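Local coordinates for inositol monophosphatase family protein (Staphylococcus aureus subsp. aureus MSSA476, PDB 4I3Y), which probably hydrolyses inositol monophosphates to inositol and phosphate in a magnesium-dependent reaction that lithium inhibits, at residues T39-K42 and D47-T50. Numbering follows the deposited sequence.
Sequences TETK and DLVT
Lys42 lays its aliphatic chain over Val49 and obliquely across Asp47 at the loop end of a beta hairpin, whose antiparallel strands 39-41 and 48-50 follow helix 12-35 and lead into helix 51-67 in the chain. The lysine CG rests 3.8 Å from Val49 CG1, the two side chains meeting at about a right angle, and its CB touches Asp47 OD2 at 3.5 Å. That valine methyl also lies 4.0 Å from Glu40 CB on the same face of the sheet. Glu40 and Val49 are the hydrogen-bonded pair: Glu40 N reaches Val49 O almost straight at 2.7 Å, while Val49 N returns a more bent bond to Glu40 O. Lys42 N continues the pairing to Asp47 O at 2.9 Å. On the other face Thr39 CG2 touches Leu48 CG, and both residues pack on Val103 of helix 99-105. With its chain bent at chi3 (-82°), Lys42 has its amine in a salt bridge to Glu77 and a hydrogen bond to Glu76, a magnesium ligand, which places this end of the hairpin at the edge of the metal site. Asp47 makes no direct salt bridge to Lys42; its OD2 accepts from Arg43 N. One water accepts from Lys42 NZ and donates to Leu48 O; a second, weakly held by NZ, donates to Asp47 OD1 at 2.7 Å.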
ATOM      1  N   THR A  39     -21.774  -5.284  -7.300  1.00 27.32           N
ATOM      2  CA  THR A  39     -21.016  -6.293  -6.562  1.00 28.98           C
ATOM      3  C   THR A  39     -21.853  -7.517  -6.283  1.00 28.54           C
ATOM      4  O   THR A  39     -23.013  -7.381  -5.966  1.00 23.15           O
ATOM      5  CB  THR A  39     -20.535  -5.727  -5.224  1.00 33.57           C
ATOM      6  OG1 THR A  39     -19.570  -4.712  -5.500  1.00 32.26           O
ATOM      7  CG2 THR A  39     -19.891  -6.822  -4.396  1.00 33.49           C
ATOM      8  N   GLU A  40     -21.257  -8.704  -6.438  1.00 26.30           N
ATOM      9  CA  GLU A  40     -21.901  -9.947  -5.982  1.00 27.11           C
ATOM     10  C   GLU A  40     -20.953 -10.715  -5.077  1.00 23.83           C
ATOM     11  O   GLU A  40     -19.768 -10.380  -5.018  1.00 22.26           O
ATOM     12  CB  GLU A  40     -22.313 -10.793  -7.208  1.00 27.58           C
ATOM     13  CG  GLU A  40     -23.489 -10.201  -7.958  1.00 37.14           C
ATOM     14  CD  GLU A  40     -24.713  -9.986  -7.040  1.00 52.28           C
ATOM     15  OE1 GLU A  40     -24.888 -10.739  -6.020  1.00 58.99           O
ATOM     16  OE2 GLU A  40     -25.510  -9.053  -7.341  1.00 59.97           O
ATOM     17  N   THR A  41     -21.477 -11.707  -4.362  1.00 23.06           N
ATOM     18  CA  THR A  41     -20.708 -12.561  -3.459  1.00 23.81           C
ATOM     19  C   THR A  41     -20.578 -13.928  -4.075  1.00 24.57           C
ATOM     20  O   THR A  41     -21.333 -14.269  -4.975  1.00 28.01           O
ATOM     21  CB  THR A  41     -21.385 -12.692  -2.093  1.00 25.18           C
ATOM     22  OG1 THR A  41     -22.696 -13.240  -2.281  1.00 27.40           O
ATOM     23  CG2 THR A  41     -21.496 -11.319  -1.432  1.00 26.16           C
ATOM     24  N   LYS A  42     -19.582 -14.703  -3.655  1.00 24.31           N
ATOM     25  CA  LYS A  42     -19.398 -16.068  -4.182  1.00 24.30           C
ATOM     26  C   LYS A  42     -19.410 -17.015  -2.977  1.00 27.25           C
ATOM     27  O   LYS A  42     -20.482 -17.358  -2.510  1.00 25.98           O
ATOM     28  CB  LYS A  42     -18.116 -16.189  -5.052  1.00 23.35           C
ATOM     29  CG  LYS A  42     -18.068 -15.233  -6.248  1.00 22.61           C
ATOM     30  CD  LYS A  42     -16.969 -15.616  -7.238  1.00 21.03           C
ATOM     31  CE  LYS A  42     -15.622 -15.093  -6.775  1.00 18.93           C
ATOM     32  NZ  LYS A  42     -14.571 -15.493  -7.722  1.00 15.76           N
ATOM     33  N   ASP A  47     -16.333 -12.608  -0.119  1.00 25.94           N
ATOM     34  CA  ASP A  47     -15.666 -13.098  -1.312  1.00 24.16           C
ATOM     35  C   ASP A  47     -16.312 -12.440  -2.532  1.00 23.99           C
ATOM     36  O   ASP A  47     -17.235 -13.016  -3.117  1.00 23.81           O
ATOM     37  CB  ASP A  47     -15.861 -14.599  -1.420  1.00 24.04           C
ATOM     38  CG  ASP A  47     -15.020 -15.212  -2.518  1.00 24.84           C
ATOM     39  OD1 ASP A  47     -14.049 -14.549  -2.997  1.00 26.84           O
ATOM     40  OD2 ASP A  47     -15.316 -16.343  -2.902  1.00 22.96           O
ATOM     41  N   LEU A  48     -15.802 -11.271  -2.940  1.00 22.57           N
ATOM     42  CA  LEU A  48     -16.526 -10.364  -3.878  1.00 19.64           C
ATOM     43  C   LEU A  48     -16.204 -10.579  -5.377  1.00 18.35           C
ATOM     44  O   LEU A  48     -15.104 -10.999  -5.721  1.00 15.46           O
ATOM     45  CB  LEU A  48     -16.192  -8.925  -3.519  1.00 20.91           C
ATOM     46  CG  LEU A  48     -17.083  -8.184  -2.544  1.00 24.70           C
ATOM     47  CD1 LEU A  48     -17.740  -9.097  -1.547  1.00 23.87           C
ATOM     48  CD2 LEU A  48     -16.405  -6.978  -1.891  1.00 21.78           C
ATOM     49  N   VAL A  49     -17.160 -10.246  -6.243  1.00 16.47           N
ATOM     50  CA  VAL A  49     -16.949 -10.188  -7.701  1.00 17.92           C
ATOM     51  C   VAL A  49     -17.789  -9.047  -8.247  1.00 18.67           C
ATOM     52  O   VAL A  49     -18.896  -8.802  -7.751  1.00 20.18           O
ATOM     53  CB  VAL A  49     -17.211 -11.550  -8.467  1.00 19.81           C
ATOM     54  CG1 VAL A  49     -18.647 -12.090  -8.301  1.00 16.99           C
ATOM     55  CG2 VAL A  49     -16.936 -11.377  -9.954  1.00 19.23           C
ATOM     56  N   THR A  50     -17.229  -8.272  -9.172  1.00 17.27           N
ATOM     57  CA  THR A  50     -18.020  -7.163  -9.706  1.00 18.26           C
ATOM     58  C   THR A  50     -18.187  -7.292 -11.218  1.00 19.28           C
ATOM     59  O   THR A  50     -17.640  -8.198 -11.844  1.00 18.39           O
ATOM     60  CB  THR A  50     -17.351  -5.803  -9.430  1.00 17.37           C
ATOM     61  OG1 THR A  50     -16.170  -5.672 -10.238  1.00 15.01           O
ATOM     62  CG2 THR A  50     -17.018  -5.656  -7.898  1.00 14.53           C
TER
HETATM   63  O   HOH W   1     -13.626 -12.651  -7.481  1.00 18.73           O
HETATM   64  O   HOH W   2     -12.664 -14.919  -5.263  1.00 21.72           O